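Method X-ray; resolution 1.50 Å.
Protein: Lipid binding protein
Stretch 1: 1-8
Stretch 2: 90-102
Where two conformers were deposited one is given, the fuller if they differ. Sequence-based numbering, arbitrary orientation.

Stretch 1 (1-8) MLYGVEID
Stretch 2 (90-102) REKRIGNGQWTVF

A short N-terminal segment can be fastened to a turn and its flanking strands, distant in sequence, by very few backbone bonds, provided side chains carry the ladder onward; residues 1-8 and 90-102 of this lipid binding protein illustrate the principle. The stretches run antiparallel, with Leu2 opposite Thr100, Tyr3 opposite Trp99 and Gly4 opposite Gln98 (CA-CA 4.8, 4.9 and 4.7 Å), and together bury 816 Å².

Tyr3 and Trp99, both extended (phi/psi -124/141° and -108/151°), form the one well-made bridge: Tyr3 N donates to Trp99 O at 2.9 Å and Trp99 N to Tyr3 O at 2.8 Å, both nearly linear. Their side chains share a sheet face, CB to CB 4.1 Å, and both are m. With chi2 at -83°, the Tyr3 ring brings CE2 to 3.8 Å from Val101 CG2, the valine being t; the Trp99 indole, chi2 83°, leads away. On the face of Leu2 and Thr100, Leu2 has chi1 at -147°, between wells, and chi2 p, which puts CD1 4.2 Å from Ile94 CG1 and CD2 3.7 Å from Gln98 OE1. Thr100 is t, and its OG1 donates to Met1 O at 2.7 Å, a side chain extending the ladder towards the N-terminus.

From Gly4 onward the segment is loop. Gly4, at 99/166°, sits where a CB would lie 2.7 Å from Gly97 O. Opposite it, Gln98 (m, t, chi3 -50°) spreads its amide between two backbones: NE2 donates to Gly4 O at 3.1 Å, while OE1 accepts from Gly95 N at 2.8 Å. The latter bond braces a type II turn, Gly95 to Gln98, closed by Gln98 N to Gly95 O at 3.0 Å. Gly97 takes its positive phi (82/3°), and a CB there would fall 2.6 Å from Ile7 CG1.

The turn's Asn96 (-58/137°) then grips Ile7 twice. Ile7 N donates to Asn96 O at 2.8 Å, and the t rotamer with chi2 at 55° carries Asn96 ND2 to Ile7 O at 2.9 Å. Ile7, m and t, rests CD1 3.8 Å from Gly97 CA.

Charge completes the clasp. Glu6 and Arg93 both point CB sideways, yet their extended chains bring the ends together: Glu6 is t, t with chi3 173°, Arg93 t, t, t with chi4 -85°. The carboxylate meets the guanidinium edge in a two-pronged salt bridge, Arg93 NH2 to Glu6 OE1 at 2.9 Å and Arg93 NH1 to Glu6 OE2 at 3.0 Å. Water 1 donates to Glu6 OE1 (2.7 Å) and accepts from Asn96 N (2.8 Å), tying the carboxylate to the turn.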

# COMPACT_ATOMS: atom_id res chain seq x y z
N MET A 1 -7.52 6.43 -9.20
CA MET A 1 -6.10 6.68 -9.58
C MET A 1 -5.32 7.27 -8.40
O MET A 1 -4.83 6.53 -7.55
CB MET A 1 -6.02 7.61 -10.79
CG MET A 1 -6.59 7.03 -12.07
SD MET A 1 -6.53 8.18 -13.46
CE MET A 1 -7.27 7.20 -14.76
N LEU A 2 -5.23 8.60 -8.35
CA LEU A 2 -4.36 9.30 -7.42
C LEU A 2 -5.16 10.36 -6.68
O LEU A 2 -5.83 11.19 -7.30
CB LEU A 2 -3.18 9.93 -8.17
CG LEU A 2 -1.82 10.05 -7.50
CD1 LEU A 2 -1.27 8.71 -7.06
CD2 LEU A 2 -0.87 10.72 -8.47
N TYR A 3 -5.11 10.34 -5.35
CA TYR A 3 -5.89 11.26 -4.52
C TYR A 3 -4.99 12.04 -3.58
O TYR A 3 -4.06 11.49 -3.00
CB TYR A 3 -6.94 10.53 -3.69
CG TYR A 3 -7.80 9.65 -4.55
CD1 TYR A 3 -8.88 10.16 -5.24
CD2 TYR A 3 -7.51 8.30 -4.69
CE1 TYR A 3 -9.65 9.36 -6.03
CE2 TYR A 3 -8.28 7.48 -5.49
CZ TYR A 3 -9.35 8.02 -6.16
OH TYR A 3 -10.15 7.24 -6.98
N GLY A 4 -5.31 13.32 -3.40
CA GLY A 4 -4.55 14.19 -2.53
C GLY A 4 -3.54 15.05 -3.28
O GLY A 4 -3.23 14.83 -4.45
N VAL A 5 -3.05 16.05 -2.56
CA VAL A 5 -2.03 16.97 -3.07
C VAL A 5 -0.67 16.50 -2.58
O VAL A 5 -0.53 16.02 -1.45
CB VAL A 5 -2.30 18.42 -2.61
CG1 VAL A 5 -1.34 19.37 -3.31
CG2 VAL A 5 -3.73 18.81 -2.88
N GLU A 6 0.33 16.63 -3.43
CA GLU A 6 1.69 16.27 -3.04
C GLU A 6 2.24 17.26 -2.00
O GLU A 6 2.22 18.47 -2.22
CB GLU A 6 2.59 16.20 -4.27
CG GLU A 6 4.01 15.72 -3.95
CD GLU A 6 4.75 15.20 -5.16
OE1 GLU A 6 5.95 14.92 -5.03
OE2 GLU A 6 4.13 15.06 -6.24
N ILE A 7 2.76 16.72 -0.90
CA ILE A 7 3.24 17.51 0.23
C ILE A 7 4.76 17.53 0.10
O ILE A 7 5.43 16.55 0.42
CB ILE A 7 2.78 16.93 1.56
CG1 ILE A 7 1.24 17.00 1.62
CG2 ILE A 7 3.40 17.67 2.72
CD1 ILE A 7 0.65 16.32 2.82
N ASP A 8 5.27 18.63 -0.45
CA ASP A 8 6.70 18.76 -0.73
C ASP A 8 7.23 20.04 -0.11
O ASP A 8 6.58 20.65 0.75
CB ASP A 8 6.95 18.76 -2.24
CG ASP A 8 6.10 19.77 -2.98
OD1 ASP A 8 5.51 20.68 -2.34
OD2 ASP A 8 6.03 19.68 -4.22
N ARG A 90 -2.30 0.61 -12.68
CA ARG A 90 -1.87 1.14 -11.40
C ARG A 90 -1.02 2.40 -11.60
O ARG A 90 -0.41 2.61 -12.65
CB ARG A 90 -1.06 0.09 -10.62
CG ARG A 90 -1.89 -1.04 -9.96
CD ARG A 90 -1.90 -2.33 -10.78
NE ARG A 90 -3.06 -2.43 -11.65
CZ ARG A 90 -3.13 -3.24 -12.70
NH1 ARG A 90 -2.10 -4.01 -13.03
NH2 ARG A 90 -4.24 -3.26 -13.43
N GLU A 91 -1.00 3.25 -10.58
CA GLU A 91 -0.21 4.47 -10.62
C GLU A 91 1.26 4.13 -10.39
O GLU A 91 1.59 3.36 -9.49
CB GLU A 91 -0.71 5.47 -9.58
CG GLU A 91 -2.04 6.10 -9.95
CD GLU A 91 -1.95 7.01 -11.16
OE1 GLU A 91 -0.86 7.58 -11.38
OE2 GLU A 91 -2.95 7.15 -11.89
N LYS A 92 2.13 4.71 -11.21
CA LYS A 92 3.55 4.41 -11.11
C LYS A 92 4.25 5.24 -10.03
O LYS A 92 5.28 4.82 -9.51
CB LYS A 92 4.23 4.64 -12.46
CG LYS A 92 4.79 3.37 -13.10
CD LYS A 92 6.09 2.93 -12.43
CE LYS A 92 7.30 3.24 -13.31
NZ LYS A 92 7.42 4.68 -13.65
N ARG A 93 3.72 6.42 -9.72
CA ARG A 93 4.39 7.35 -8.82
C ARG A 93 3.35 7.93 -7.87
O ARG A 93 2.36 8.52 -8.32
CB ARG A 93 5.07 8.48 -9.59
CG ARG A 93 5.82 9.48 -8.70
CD ARG A 93 6.17 10.73 -9.46
NE ARG A 93 6.94 11.70 -8.66
CZ ARG A 93 6.41 12.60 -7.83
NH1 ARG A 93 5.09 12.64 -7.66
NH2 ARG A 93 7.18 13.44 -7.16
N ILE A 94 3.59 7.79 -6.57
CA ILE A 94 2.71 8.31 -5.54
C ILE A 94 3.49 9.36 -4.75
O ILE A 94 4.50 9.03 -4.11
CB ILE A 94 2.19 7.20 -4.61
CG1 ILE A 94 1.59 6.03 -5.42
CG2 ILE A 94 1.20 7.81 -3.64
CD1 ILE A 94 1.32 4.84 -4.61
N GLY A 95 3.06 10.61 -4.81
CA GLY A 95 3.73 11.63 -4.03
C GLY A 95 3.48 11.49 -2.55
O GLY A 95 2.52 10.85 -2.10
N ASN A 96 4.36 12.11 -1.76
CA ASN A 96 4.11 12.22 -0.34
C ASN A 96 2.78 12.94 -0.17
O ASN A 96 2.52 13.93 -0.86
CB ASN A 96 5.26 13.01 0.29
CG ASN A 96 5.14 13.13 1.78
OD1 ASN A 96 5.02 12.14 2.48
ND2 ASN A 96 5.19 14.35 2.27
N GLY A 97 1.94 12.45 0.74
CA GLY A 97 0.62 13.01 0.93
C GLY A 97 -0.43 12.53 -0.04
O GLY A 97 -1.57 13.01 0.03
N GLN A 98 -0.10 11.62 -0.93
CA GLN A 98 -1.05 11.10 -1.90
C GLN A 98 -1.44 9.66 -1.60
O GLN A 98 -0.70 8.91 -0.95
CB GLN A 98 -0.50 11.21 -3.33
CG GLN A 98 -0.30 12.66 -3.71
CD GLN A 98 0.05 12.85 -5.15
OE1 GLN A 98 0.94 12.20 -5.66
NE2 GLN A 98 -0.69 13.72 -5.84
N TRP A 99 -2.65 9.32 -2.03
CA TRP A 99 -3.21 7.97 -2.01
C TRP A 99 -3.28 7.38 -3.41
O TRP A 99 -3.49 8.11 -4.39
CB TRP A 99 -4.66 7.97 -1.49
CG TRP A 99 -4.91 8.44 -0.10
CD1 TRP A 99 -5.06 9.73 0.31
CD2 TRP A 99 -5.06 7.62 1.05
NE1 TRP A 99 -5.30 9.75 1.67
CE2 TRP A 99 -5.30 8.47 2.14
CE3 TRP A 99 -5.01 6.23 1.27
CZ2 TRP A 99 -5.50 7.99 3.43
CZ3 TRP A 99 -5.20 5.75 2.54
CH2 TRP A 99 -5.44 6.63 3.61
N THR A 100 -3.18 6.05 -3.51
CA THR A 100 -3.72 5.37 -4.66
C THR A 100 -4.64 4.24 -4.19
O THR A 100 -4.59 3.80 -3.04
CB THR A 100 -2.63 4.86 -5.58
OG1 THR A 100 -3.22 4.48 -6.83
CG2 THR A 100 -1.87 3.68 -4.98
N VAL A 101 -5.51 3.80 -5.10
CA VAL A 101 -6.50 2.77 -4.81
C VAL A 101 -6.53 1.81 -5.99
O VAL A 101 -6.53 2.24 -7.15
CB VAL A 101 -7.90 3.36 -4.57
CG1 VAL A 101 -8.92 2.25 -4.34
CG2 VAL A 101 -7.85 4.31 -3.39
N PHE A 102 -6.61 0.52 -5.70
CA PHE A 102 -6.79 -0.45 -6.76
C PHE A 102 -7.48 -1.68 -6.19
O PHE A 102 -7.56 -1.87 -4.97
CB PHE A 102 -5.45 -0.83 -7.40
CG PHE A 102 -4.47 -1.51 -6.46
CD1 PHE A 102 -4.48 -2.88 -6.29
CD2 PHE A 102 -3.52 -0.77 -5.78
CE1 PHE A 102 -3.59 -3.50 -5.42
CE2 PHE A 102 -2.62 -1.38 -4.93
CZ PHE A 102 -2.66 -2.75 -4.75
O HOH W 1 6.55 13.61 -2.70
O HOH W 2 1.82 13.31 -7.89